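Local coordinates for protein lectin (Pleurotus ostreatus, PDB 6LI7) that binds calcium ions and sugars, among them N-acetylgalactosamine, which it holds beside a calcium ion, at residues A95-H100 with N142-I147; T241-T246 with H289-T294; Q46-N51 with S150-F155. All coordinates share one frame; numbering follows the deposited sequence.

Interactions 1 and 3 share strand 146-155. Interaction 1 pairs its first residues with the end of strand 87-96 and supplies four of the seven ligands of a calcium ion, while interaction 3 lays the loop 46-51 over its far half; the two centres are about 21 Å apart, and both contacts use the same sheet. Interaction 2 belongs to the other sandwich, later in the chain, with its centre about 39 Å from that of interaction 1 and about 26 Å from that of interaction 3. The nearest atoms of interactions 2 and 3 remain about 14 Å apart. N-acetylgalactosamine is bound at none of the three contacts but at the second calcium site, formed by Asp259, Asp260, Asn301, Gly303 and Pro305.

Interaction 1: A95-H100 with N142-I147; sequences ASDDAH and NSPAGI. With CA (calcium ion), chain F.
Ala95 enters the pairing through its carbonyl, whose O lies 3.6 Å from Ile147 CA in a CA-H...O contact. At Ser96 the CB meets the end of the Ile147 side chain, CD1, at 3.6 Å, while OG turns to the edge of the His100 ring and hydrogen-bonds ND1. Asp97 and Gly146 form a hydrogen-bonded antiparallel pair, with Asp97 N to Gly146 O at 2.8 Å and Gly146 N to Asp97 O at 3.0 Å. With CG anti to the backbone N (chi1 179°), Asp97 carries OD1 to the calcium ion at 2.3 Å; its OD2 is held by Trp204 NE1. A cis peptide then leads to Asp98, whose OD2 binds the ion at 2.6 Å and accepts a bond from Leu139 N. Such a cis-linked aspartate pair recalls the calcium sites of PA14-type adhesins. Across from it, Pro144 O binds at 2.4 Å and Ser143 OG at 2.5 Å, OG being also hydrogen-bonded to Val140 O. Asn138 OD1 is a further ligand. The calcium ion probably offsets the negative charge of two adjacent carboxylates, and it ties the corner at 97-98 to the loop leading into strand 146-155.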
# COMPACT_ATOMS: atom_id res chain seq x y z
N ALA A 95 3.19 10.13 8.78
CA ALA A 95 2.43 10.65 9.93
C ALA A 95 2.76 12.12 10.06
O ALA A 95 3.85 12.59 9.61
CB ALA A 95 2.78 9.86 11.18
N SER A 96 1.83 12.88 10.61
CA SER A 96 1.95 14.35 10.62
C SER A 96 1.25 14.94 11.83
O SER A 96 0.19 14.47 12.23
CB SER A 96 1.41 14.97 9.33
OG SER A 96 0.02 14.66 9.14
N ASP A 97 1.85 15.97 12.35
CA ASP A 97 1.22 16.90 13.29
C ASP A 97 1.26 18.24 12.55
O ASP A 97 2.32 18.86 12.54
CB ASP A 97 1.95 16.93 14.63
CG ASP A 97 1.32 17.92 15.61
OD1 ASP A 97 0.49 18.75 15.15
OD2 ASP A 97 1.60 17.80 16.81
N ASP A 98 0.14 18.69 11.94
CA ASP A 98 -1.21 18.13 12.04
C ASP A 98 -1.64 17.45 10.74
O ASP A 98 -2.49 16.58 10.78
CB ASP A 98 -2.22 19.25 12.30
CG ASP A 98 -2.10 19.86 13.68
OD1 ASP A 98 -2.68 19.28 14.60
OD2 ASP A 98 -1.40 20.90 13.83
N ALA A 99 -1.11 17.84 9.58
CA ALA A 99 -1.62 17.29 8.31
C ALA A 99 -0.54 17.34 7.24
O ALA A 99 0.40 18.13 7.37
CB ALA A 99 -2.87 18.09 7.89
N HIS A 100 -0.70 16.54 6.18
CA HIS A 100 0.30 16.41 5.09
C HIS A 100 -0.37 16.20 3.73
O HIS A 100 -1.43 15.55 3.66
CB HIS A 100 1.29 15.29 5.42
CG HIS A 100 0.67 13.96 5.53
ND1 HIS A 100 0.24 13.47 6.73
CD2 HIS A 100 0.37 13.03 4.58
CE1 HIS A 100 -0.34 12.29 6.52
NE2 HIS A 100 -0.27 12.00 5.20
N ASN A 142 0.50 27.70 18.81
CA ASN A 142 1.34 27.37 19.98
C ASN A 142 1.50 25.85 20.16
O ASN A 142 1.79 25.45 21.29
CB ASN A 142 0.76 27.90 21.28
CG ASN A 142 0.52 29.37 21.20
OD1 ASN A 142 1.40 30.08 20.74
ND2 ASN A 142 -0.69 29.80 21.51
N SER A 143 1.37 25.05 19.11
CA SER A 143 1.39 23.58 19.25
C SER A 143 2.59 23.05 18.48
O SER A 143 3.11 23.66 17.55
CB SER A 143 0.07 22.97 18.73
OG SER A 143 0.07 22.97 17.31
N PRO A 144 3.06 21.84 18.82
CA PRO A 144 4.15 21.24 18.07
C PRO A 144 3.76 21.04 16.60
O PRO A 144 2.58 20.95 16.29
CB PRO A 144 4.37 19.87 18.71
CG PRO A 144 3.52 19.81 19.92
CD PRO A 144 2.60 21.02 19.94
N ALA A 145 4.77 20.86 15.74
CA ALA A 145 4.59 20.56 14.31
C ALA A 145 5.68 19.58 13.85
O ALA A 145 6.88 19.70 14.29
CB ALA A 145 4.62 21.84 13.53
N GLY A 146 5.30 18.64 13.00
CA GLY A 146 6.26 17.68 12.44
C GLY A 146 5.68 16.73 11.43
O GLY A 146 4.45 16.41 11.45
N ILE A 147 6.57 16.26 10.58
CA ILE A 147 6.29 15.23 9.55
C ILE A 147 7.24 14.06 9.80
O ILE A 147 8.47 14.31 10.00
CB ILE A 147 6.54 15.88 8.18
CG1 ILE A 147 5.62 17.06 7.91
CG2 ILE A 147 6.45 14.87 7.08
CD1 ILE A 147 4.18 16.73 7.92
CA CA F . 0.25 20.95 15.81

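Interaction 2: T241-T246 with H289-T294; sequences TVNQCT and HPTFNT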
# COMPACT_ATOMS: atom_id res chain seq x y z
N THR A 241 -9.42 -10.20 -13.73
CA THR A 241 -8.47 -9.59 -14.67
C THR A 241 -8.47 -8.08 -14.51
O THR A 241 -9.54 -7.48 -14.48
CB THR A 241 -8.79 -9.98 -16.12
OG1 THR A 241 -8.69 -11.41 -16.10
CG2 THR A 241 -7.82 -9.38 -17.10
N VAL A 242 -7.29 -7.48 -14.49
CA VAL A 242 -7.16 -6.00 -14.62
C VAL A 242 -6.39 -5.75 -15.91
O VAL A 242 -5.33 -6.39 -16.11
CB VAL A 242 -6.43 -5.38 -13.41
CG1 VAL A 242 -6.25 -3.87 -13.58
CG2 VAL A 242 -7.18 -5.69 -12.12
N ASN A 243 -6.86 -4.82 -16.73
CA ASN A 243 -6.26 -4.60 -18.07
C ASN A 243 -6.51 -3.17 -18.45
O ASN A 243 -7.50 -2.93 -19.09
CB ASN A 243 -6.88 -5.57 -19.08
CG ASN A 243 -6.37 -5.40 -20.50
OD1 ASN A 243 -7.16 -5.61 -21.40
ND2 ASN A 243 -5.11 -4.99 -20.70
N GLN A 244 -5.67 -2.24 -17.99
CA GLN A 244 -5.76 -0.81 -18.39
C GLN A 244 -4.79 -0.67 -19.56
O GLN A 244 -3.59 -0.46 -19.29
CB GLN A 244 -5.40 0.13 -17.23
CG GLN A 244 -6.29 -0.02 -16.01
CD GLN A 244 -7.67 0.53 -16.28
OE1 GLN A 244 -7.87 1.29 -17.23
NE2 GLN A 244 -8.62 0.18 -15.43
N CYS A 245 -5.22 -0.87 -20.81
CA CYS A 245 -4.25 -1.04 -21.93
C CYS A 245 -3.59 0.30 -22.28
O CYS A 245 -2.56 0.23 -22.92
CB CYS A 245 -4.84 -1.68 -23.19
SG CYS A 245 -6.21 -0.72 -23.88
N THR A 246 -4.05 1.45 -21.77
CA THR A 246 -3.31 2.71 -22.01
C THR A 246 -2.41 3.09 -20.82
O THR A 246 -2.02 4.28 -20.75
CB THR A 246 -4.28 3.83 -22.34
OG1 THR A 246 -4.96 4.05 -21.11
CG2 THR A 246 -5.22 3.50 -23.48
N HIS A 289 2.92 -7.86 -15.28
CA HIS A 289 2.85 -7.52 -16.73
C HIS A 289 2.43 -6.06 -16.83
O HIS A 289 1.68 -5.55 -16.01
CB HIS A 289 1.91 -8.49 -17.43
CG HIS A 289 1.89 -8.28 -18.89
ND1 HIS A 289 1.14 -7.25 -19.47
CD2 HIS A 289 2.59 -8.89 -19.88
CE1 HIS A 289 1.35 -7.26 -20.77
NE2 HIS A 289 2.21 -8.28 -21.05
N PRO A 290 2.94 -5.27 -17.79
CA PRO A 290 2.56 -3.87 -17.87
C PRO A 290 1.11 -3.54 -18.19
O PRO A 290 0.70 -2.42 -17.90
CB PRO A 290 3.37 -3.28 -19.04
CG PRO A 290 4.37 -4.36 -19.42
CD PRO A 290 4.02 -5.64 -18.72
N THR A 291 0.35 -4.41 -18.86
CA THR A 291 -1.04 -4.00 -19.22
C THR A 291 -2.08 -5.02 -18.78
O THR A 291 -3.23 -4.62 -18.67
CB THR A 291 -1.17 -3.70 -20.72
OG1 THR A 291 -0.77 -4.90 -21.37
CG2 THR A 291 -0.34 -2.49 -21.11
N PHE A 292 -1.72 -6.29 -18.59
CA PHE A 292 -2.73 -7.33 -18.40
C PHE A 292 -2.28 -8.23 -17.26
O PHE A 292 -1.26 -8.97 -17.42
CB PHE A 292 -2.98 -8.11 -19.71
CG PHE A 292 -4.14 -9.08 -19.72
CD1 PHE A 292 -4.04 -10.34 -19.13
CD2 PHE A 292 -5.32 -8.78 -20.38
CE1 PHE A 292 -5.11 -11.24 -19.14
CE2 PHE A 292 -6.39 -9.67 -20.38
CZ PHE A 292 -6.28 -10.90 -19.77
N ASN A 293 -3.12 -8.30 -16.21
CA ASN A 293 -2.78 -9.18 -15.06
C ASN A 293 -4.03 -9.92 -14.55
O ASN A 293 -5.06 -9.27 -14.36
CB ASN A 293 -2.12 -8.33 -13.99
CG ASN A 293 -0.73 -7.87 -14.41
OD1 ASN A 293 0.24 -8.64 -14.34
ND2 ASN A 293 -0.66 -6.62 -14.78
N THR A 294 -3.89 -11.22 -14.33
CA THR A 294 -4.99 -12.10 -13.90
C THR A 294 -4.70 -12.66 -12.50
O THR A 294 -3.68 -13.31 -12.31
CB THR A 294 -5.31 -13.20 -14.92
OG1 THR A 294 -5.83 -12.53 -16.07
CG2 THR A 294 -6.43 -14.09 -14.43
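Thr291 O is approached by two groups of Asn243. The amide ND2 donates a hydrogen bond of 2.8 Å to Thr291 O, lying 58° out of the carbonyl plane although the oxygen itself is almost in the plane of the amide. Asn243 CA adds a CA-H...O contact to Thr291 O at 3.1 Å. Having CG anti to the backbone N (chi1 178°) brings the Asn243 amide to Thr291 and also against Phe292, whose CD2 it meets obliquely, the amide and ring planes being 60° apart.

Over one face of the Phe292 ring lies Thr241 CG2, in a CH-pi contact 3.8 Å from the ring centroid and displaced toward the rim at CZ. The other branch of Thr241 goes to Thr294: their OG1 atoms share a hydrogen bond of 3.1 Å. These threonines form a non-hydrogen-bonded pair where strands 234-242 and 293-301 run antiparallel. The next pair is hydrogen-bonded, Val242 N to Asn293 O and Asn293 N to Val242 O both measuring 2.9 Å. Val242 turns instead to the facing sheet of the beta sandwich, against Ile314 and Tyr316 of strand 307-316, so the hydrogen-bonded pair, at the ends of two inner strands, has Val242 on the side that packs against the other sheet.

Beyond it the chain from His289 is folded on itself. His289 ND1 accepts Thr291 N at 3.0 Å and Phe292 N as well, while the Asn293 amide closes back on the His289 backbone, ND2 donating to His289 O and OD1 accepting from His289 N; OD1 also takes a bond from Asn267 ND2. At the same end, Thr291 CG2 comes 4.0 Å from Cys245 O; Cys245 is known to form an interchain disulfide in this protein.

Interaction 3: Q46-N51 with S150-F155; sequences QPALLN and SILVHF
The CB of Leu152 is directed toward the loop 46-51, and its side chain runs along the extended chain of Gln46-Ala48. Its CB packs on Ala48 CB at 3.9 Å, an apolar contact close to the strand. Because CG lies anti to the backbone N (chi1 177°), the two branches are carried outward past Ala48 to Gln46. CD1 reaches the amide nitrogen of Gln46, NE2, at 4.0 Å. CD2 presses closer, 3.4 Å from Gln46 O, and also touches Pro47 O and the flat amide group of Gln46, whose extended chain crosses Leu152 at about a right angle.

Polar bonds hold the loop at two further points. Ser150 OG donates to Leu49 O at 2.7 Å, approaching from above the carbonyl plane, 44° out of it; beside it Leu50 CD2 packs on Ser150 CB at 3.8 Å, so the serine is met by both a carbonyl and a leucine branch. At the other end a water molecule gives a hydrogen bond to Gln46 O at 2.6 Å and is hydrogen-bonded to His154 NE2 at 2.8 Å, lying in the plane of the imidazole. The other ring nitrogen, ND1, makes a weak hydrogen bond to Ser160 OG.

The loop leaves strand 43-44, an outer strand of the other domain's sheet, and heads for strand 54-57. On its way it lies over strand 146-155 and over the strands flanking it: Ala48 touches Thr91 and Leu50 touches Val93 of strand 87-96, while Gln46 reaches Ser160 of strand 160-164.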
# COMPACT_ATOMS: atom_id res chain seq x y z
N GLN A 46 6.65 -7.12 2.82
CA GLN A 46 7.65 -6.64 3.82
C GLN A 46 7.18 -5.29 4.36
O GLN A 46 7.10 -4.34 3.58
CB GLN A 46 9.04 -6.49 3.21
CG GLN A 46 10.09 -6.10 4.27
CD GLN A 46 11.39 -5.53 3.74
OE1 GLN A 46 11.75 -5.68 2.55
NE2 GLN A 46 12.07 -4.79 4.60
N PRO A 47 6.81 -5.16 5.65
CA PRO A 47 6.32 -3.88 6.19
C PRO A 47 7.39 -2.78 6.20
O PRO A 47 8.55 -3.07 6.51
CB PRO A 47 5.92 -4.24 7.62
CG PRO A 47 5.74 -5.74 7.63
CD PRO A 47 6.80 -6.23 6.66
N ALA A 48 7.03 -1.57 5.77
CA ALA A 48 7.76 -0.33 6.09
C ALA A 48 7.54 -0.01 7.58
O ALA A 48 6.37 -0.02 8.04
CB ALA A 48 7.34 0.82 5.23
N LEU A 49 8.63 0.23 8.29
CA LEU A 49 8.60 0.59 9.74
C LEU A 49 9.05 2.03 9.90
O LEU A 49 9.88 2.49 9.09
CB LEU A 49 9.52 -0.35 10.49
CG LEU A 49 9.33 -1.83 10.21
CD1 LEU A 49 10.48 -2.65 10.81
CD2 LEU A 49 7.97 -2.26 10.73
N LEU A 50 8.59 2.67 10.97
CA LEU A 50 8.93 4.04 11.35
C LEU A 50 10.11 4.06 12.34
O LEU A 50 10.57 5.17 12.62
CB LEU A 50 7.69 4.72 11.92
CG LEU A 50 6.57 5.00 10.90
CD1 LEU A 50 5.33 5.55 11.57
CD2 LEU A 50 7.08 5.99 9.88
N ASN A 51 10.59 2.92 12.80
CA ASN A 51 11.63 2.77 13.87
C ASN A 51 12.87 3.64 13.64
O ASN A 51 13.34 4.23 14.63
CB ASN A 51 12.05 1.30 14.07
CG ASN A 51 10.92 0.52 14.69
OD1 ASN A 51 9.89 0.30 14.06
ND2 ASN A 51 11.07 0.14 15.97
N SER A 150 8.54 6.97 6.41
CA SER A 150 9.44 5.89 5.99
C SER A 150 9.04 5.51 4.56
O SER A 150 7.82 5.35 4.26
CB SER A 150 9.33 4.80 7.03
OG SER A 150 9.79 3.57 6.60
N ILE A 151 10.04 5.45 3.70
CA ILE A 151 9.93 5.05 2.27
C ILE A 151 10.70 3.76 2.05
O ILE A 151 11.94 3.78 2.01
CB ILE A 151 10.44 6.19 1.41
CG1 ILE A 151 9.78 7.51 1.80
CG2 ILE A 151 10.22 5.85 -0.05
CD1 ILE A 151 10.45 8.72 1.25
N LEU A 152 10.00 2.64 1.96
CA LEU A 152 10.66 1.35 1.70
C LEU A 152 10.67 1.13 0.17
O LEU A 152 9.62 0.83 -0.39
CB LEU A 152 9.94 0.23 2.43
CG LEU A 152 10.48 -1.17 2.17
CD1 LEU A 152 11.94 -1.28 2.59
CD2 LEU A 152 9.61 -2.18 2.90
N VAL A 153 11.83 1.33 -0.45
CA VAL A 153 12.06 1.22 -1.90
C VAL A 153 12.34 -0.24 -2.24
O VAL A 153 13.22 -0.82 -1.62
CB VAL A 153 13.18 2.15 -2.34
CG1 VAL A 153 13.53 1.91 -3.80
CG2 VAL A 153 12.77 3.60 -2.11
N HIS A 154 11.58 -0.82 -3.17
CA HIS A 154 11.90 -2.16 -3.73
C HIS A 154 12.67 -1.99 -5.05
O HIS A 154 12.25 -1.16 -5.90
CB HIS A 154 10.62 -2.98 -3.89
CG HIS A 154 9.82 -3.03 -2.64
ND1 HIS A 154 10.19 -3.82 -1.58
CD2 HIS A 154 8.67 -2.40 -2.30
CE1 HIS A 154 9.29 -3.70 -0.62
NE2 HIS A 154 8.34 -2.83 -1.05
N PHE A 155 13.79 -2.69 -5.17
CA PHE A 155 14.70 -2.64 -6.34
C PHE A 155 14.42 -3.82 -7.29
O PHE A 155 13.90 -4.88 -6.87
CB PHE A 155 16.15 -2.61 -5.86
CG PHE A 155 16.52 -1.40 -5.04
CD1 PHE A 155 16.59 -0.14 -5.62
CD2 PHE A 155 16.74 -1.52 -3.69
CE1 PHE A 155 16.87 0.98 -4.85
CE2 PHE A 155 17.07 -0.40 -2.92
CZ PHE A 155 17.11 0.85 -3.50
O HOH W 1 6.69 -3.35 1.18